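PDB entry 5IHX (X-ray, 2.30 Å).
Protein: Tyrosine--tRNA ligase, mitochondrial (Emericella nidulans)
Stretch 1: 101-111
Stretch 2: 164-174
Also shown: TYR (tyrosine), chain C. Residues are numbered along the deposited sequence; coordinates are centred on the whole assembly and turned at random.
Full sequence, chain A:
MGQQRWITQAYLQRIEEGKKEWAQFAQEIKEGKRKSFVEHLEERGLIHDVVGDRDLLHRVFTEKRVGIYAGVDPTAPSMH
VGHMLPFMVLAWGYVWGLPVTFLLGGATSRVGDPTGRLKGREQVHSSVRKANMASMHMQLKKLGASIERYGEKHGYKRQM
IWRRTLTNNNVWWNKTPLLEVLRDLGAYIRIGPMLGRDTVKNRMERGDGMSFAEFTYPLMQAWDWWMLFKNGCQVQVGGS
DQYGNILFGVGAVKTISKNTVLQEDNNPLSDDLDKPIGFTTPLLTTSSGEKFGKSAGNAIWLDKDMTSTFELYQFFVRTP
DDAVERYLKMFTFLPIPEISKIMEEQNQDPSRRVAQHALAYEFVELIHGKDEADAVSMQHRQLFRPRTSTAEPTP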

# COMPACT_ATOMS: atom_id res chain seq x y z
N THR A 101 25.18 -7.31 2.65
CA THR A 101 23.91 -8.00 2.44
C THR A 101 23.49 -7.92 0.99
O THR A 101 23.45 -6.84 0.40
CB THR A 101 22.79 -7.41 3.33
OG1 THR A 101 23.15 -7.54 4.71
CG2 THR A 101 21.46 -8.12 3.08
N PHE A 102 23.19 -9.08 0.41
CA PHE A 102 22.58 -9.17 -0.91
C PHE A 102 21.08 -9.29 -0.72
O PHE A 102 20.60 -10.26 -0.14
CB PHE A 102 23.12 -10.37 -1.69
CG PHE A 102 24.60 -10.34 -1.93
CD1 PHE A 102 25.10 -10.09 -3.20
CD2 PHE A 102 25.49 -10.57 -0.90
CE1 PHE A 102 26.46 -10.07 -3.43
CE2 PHE A 102 26.86 -10.55 -1.13
CZ PHE A 102 27.34 -10.30 -2.40
N LEU A 103 20.34 -8.31 -1.23
CA LEU A 103 18.89 -8.30 -1.08
C LEU A 103 18.21 -8.71 -2.38
O LEU A 103 18.31 -8.02 -3.39
CB LEU A 103 18.40 -6.92 -0.66
CG LEU A 103 16.88 -6.81 -0.46
CD1 LEU A 103 16.44 -7.67 0.72
CD2 LEU A 103 16.47 -5.37 -0.25
N LEU A 104 17.51 -9.84 -2.34
CA LEU A 104 16.75 -10.32 -3.49
C LEU A 104 15.33 -9.78 -3.38
O LEU A 104 14.62 -10.07 -2.42
CB LEU A 104 16.77 -11.85 -3.55
CG LEU A 104 16.07 -12.51 -4.74
CD1 LEU A 104 16.68 -12.06 -6.06
CD2 LEU A 104 16.14 -14.02 -4.60
N GLY A 105 14.93 -8.99 -4.36
CA GLY A 105 13.64 -8.33 -4.33
C GLY A 105 12.50 -9.21 -4.82
O GLY A 105 11.86 -8.89 -5.82
N GLY A 106 12.24 -10.30 -4.11
CA GLY A 106 11.19 -11.22 -4.51
C GLY A 106 9.82 -10.56 -4.54
O GLY A 106 9.03 -10.78 -5.45
N ALA A 107 9.55 -9.73 -3.53
CA ALA A 107 8.27 -9.03 -3.44
C ALA A 107 8.24 -7.83 -4.37
O ALA A 107 7.30 -7.65 -5.14
CB ALA A 107 8.01 -8.60 -2.01
N THR A 108 9.27 -6.99 -4.29
CA THR A 108 9.30 -5.74 -5.04
C THR A 108 9.37 -5.97 -6.55
O THR A 108 9.09 -5.06 -7.33
CB THR A 108 10.50 -4.86 -4.62
OG1 THR A 108 11.68 -5.66 -4.58
CG2 THR A 108 10.26 -4.25 -3.25
N SER A 109 9.73 -7.18 -6.95
CA SER A 109 9.76 -7.54 -8.36
C SER A 109 8.35 -7.71 -8.91
O SER A 109 8.12 -7.53 -10.11
CB SER A 109 10.58 -8.81 -8.58
OG SER A 109 9.99 -9.92 -7.93
N ARG A 110 7.41 -8.05 -8.04
CA ARG A 110 6.01 -8.17 -8.43
C ARG A 110 5.47 -6.81 -8.88
O ARG A 110 4.73 -6.73 -9.86
CB ARG A 110 5.16 -8.71 -7.27
CG ARG A 110 5.56 -10.09 -6.79
CD ARG A 110 4.64 -10.57 -5.67
NE ARG A 110 5.04 -11.86 -5.12
CZ ARG A 110 4.41 -12.47 -4.13
N VAL A 111 5.86 -5.76 -8.17
CA VAL A 111 5.46 -4.40 -8.51
C VAL A 111 6.22 -3.90 -9.73
O VAL A 111 5.62 -3.48 -10.73
CB VAL A 111 5.68 -3.43 -7.33
CG1 VAL A 111 5.38 -1.99 -7.73
CG2 VAL A 111 4.83 -3.85 -6.14
N ARG A 164 28.67 -12.11 5.24
CA ARG A 164 27.86 -11.83 4.08
C ARG A 164 26.50 -12.48 4.28
O ARG A 164 26.41 -13.59 4.80
CB ARG A 164 28.50 -12.34 2.79
CG ARG A 164 28.72 -13.84 2.73
CD ARG A 164 29.39 -14.23 1.41
NE ARG A 164 29.20 -15.65 1.09
CZ ARG A 164 30.05 -16.63 1.37
NH1 ARG A 164 31.19 -16.39 2.00
NH2 ARG A 164 29.74 -17.86 1.01
N THR A 165 25.44 -11.79 3.87
CA THR A 165 24.08 -12.28 4.07
C THR A 165 23.29 -12.20 2.77
O THR A 165 23.42 -11.25 2.01
CB THR A 165 23.35 -11.46 5.16
OG1 THR A 165 24.11 -11.48 6.37
CG2 THR A 165 21.95 -12.02 5.43
N LEU A 166 22.48 -13.23 2.51
CA LEU A 166 21.54 -13.22 1.40
C LEU A 166 20.12 -13.24 1.97
O LEU A 166 19.76 -14.17 2.70
CB LEU A 166 21.76 -14.42 0.47
CG LEU A 166 20.69 -14.64 -0.61
CD1 LEU A 166 20.57 -13.42 -1.50
CD2 LEU A 166 20.99 -15.89 -1.42
N THR A 167 19.34 -12.22 1.64
CA THR A 167 17.99 -12.08 2.17
C THR A 167 16.99 -11.77 1.07
O THR A 167 17.26 -10.97 0.17
CB THR A 167 17.93 -10.98 3.25
OG1 THR A 167 18.85 -11.28 4.30
CG2 THR A 167 16.52 -10.87 3.83
N ASN A 168 15.83 -12.41 1.14
CA ASN A 168 14.71 -12.12 0.26
C ASN A 168 13.72 -11.21 0.98
O ASN A 168 13.28 -11.53 2.08
CB ASN A 168 14.02 -13.43 -0.17
CG ASN A 168 13.01 -13.23 -1.29
OD1 ASN A 168 12.39 -12.17 -1.40
ND2 ASN A 168 12.84 -14.25 -2.11
N ASN A 169 13.37 -10.08 0.37
CA ASN A 169 12.50 -9.12 1.05
C ASN A 169 11.06 -9.65 1.18
O ASN A 169 10.22 -9.02 1.81
CB ASN A 169 12.51 -7.76 0.35
CG ASN A 169 11.99 -7.80 -1.07
OD1 ASN A 169 11.48 -8.81 -1.55
ND2 ASN A 169 12.11 -6.67 -1.76
N ASN A 170 10.79 -10.81 0.57
CA ASN A 170 9.56 -11.54 0.82
C ASN A 170 9.40 -11.88 2.30
O ASN A 170 8.28 -12.07 2.79
CB ASN A 170 9.51 -12.85 0.02
CG ASN A 170 8.87 -12.68 -1.34
OD1 ASN A 170 7.95 -11.88 -1.52
ND2 ASN A 170 9.32 -13.47 -2.31
N VAL A 171 10.52 -11.98 3.00
CA VAL A 171 10.53 -12.31 4.42
C VAL A 171 9.61 -11.39 5.22
O VAL A 171 8.95 -11.84 6.15
CB VAL A 171 11.96 -12.27 5.00
CG1 VAL A 171 11.95 -12.23 6.53
CG2 VAL A 171 12.76 -13.46 4.52
N TRP A 172 9.57 -10.11 4.86
CA TRP A 172 8.66 -9.18 5.52
C TRP A 172 7.46 -8.79 4.64
O TRP A 172 6.36 -8.63 5.16
CB TRP A 172 9.41 -7.91 5.97
CG TRP A 172 10.32 -7.26 4.97
CD1 TRP A 172 9.97 -6.36 4.00
CD2 TRP A 172 11.74 -7.41 4.87
NE1 TRP A 172 11.08 -5.96 3.30
CE2 TRP A 172 12.18 -6.59 3.81
CE3 TRP A 172 12.69 -8.17 5.56
CZ2 TRP A 172 13.52 -6.51 3.43
CZ3 TRP A 172 14.02 -8.09 5.18
CH2 TRP A 172 14.42 -7.26 4.13
N TRP A 173 7.66 -8.65 3.34
CA TRP A 173 6.56 -8.19 2.48
C TRP A 173 5.39 -9.16 2.37
O TRP A 173 4.29 -8.77 1.98
CB TRP A 173 7.08 -7.87 1.07
CG TRP A 173 7.83 -6.59 0.99
CD1 TRP A 173 9.09 -6.40 0.51
CD2 TRP A 173 7.37 -5.30 1.43
NE1 TRP A 173 9.44 -5.07 0.61
CE2 TRP A 173 8.40 -4.38 1.17
CE3 TRP A 173 6.18 -4.84 2.01
CZ2 TRP A 173 8.29 -3.03 1.48
CZ3 TRP A 173 6.07 -3.50 2.31
CH2 TRP A 173 7.11 -2.61 2.04
N ASN A 174 5.61 -10.42 2.72
CA ASN A 174 4.54 -11.40 2.68
C ASN A 174 3.47 -11.14 3.74
O ASN A 174 2.32 -11.52 3.57
CB ASN A 174 5.10 -12.82 2.83
CG ASN A 174 5.70 -13.35 1.54
OD1 ASN A 174 5.60 -12.73 0.48
ND2 ASN A 174 6.33 -14.52 1.62
N TYR C . 15.04 -1.29 -7.23
CA TYR C . 16.34 -1.92 -7.56
C TYR C . 16.44 -2.21 -9.06
O TYR C . 17.53 -2.25 -9.63
CB TYR C . 16.53 -3.22 -6.77
CG TYR C . 16.27 -3.06 -5.29
CD1 TYR C . 17.10 -2.27 -4.50
CD2 TYR C . 15.19 -3.69 -4.69
CE1 TYR C . 16.87 -2.12 -3.16
CE2 TYR C . 14.95 -3.55 -3.34
CZ TYR C . 15.79 -2.76 -2.58
OH TYR C . 15.56 -2.61 -1.23
OXT TYR C . 15.43 -2.40 -9.73

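Parallel β-strands pair through a staggered ladder in which one residue bonds to two neighbours on the adjacent strand, and this tyrosine--tRNA ligase offers a compact example. Phe-102 N donates to Thr-165 O (2.7 Å), Thr-167 N to Phe-102 O (2.9 Å), and Leu-104 N to Thr-167 O (2.8 Å), all close to linear. Asn-169 N continues the ladder to Leu-104 O (3.1 Å), just past the strand.

Where the strands give out, asparagine side chains take over by imitating backbone amides. Asn-169 OD1 accepts from Ala-107 N (2.9 Å) while its ND2 donates to Thr-108 OG1 (3.0 Å), so a single carboxamide ties down the turn of the first stretch. Asn-168 OD1 caps the following helix by accepting from Asn-170 N (2.9 Å) and takes a weak bond from Gly-106 N (3.3 Å). The missing side chain at Gly-106 matters here: a CB would clash with both Asn-168 OD1 and Asn-170 ND2.

Apolar packing fills in around this frame. On one face of the sheet, Phe-102 CB lies 4.0 Å from Leu-166 CD1; on the other, Leu-103 CD1 reaches Trp-172 CH2 at 4.0 Å. Beyond the strands, Ala-107 points toward the second stretch, and its CB lies 3.3 Å from Trp-173 CB, a tight apolar contact.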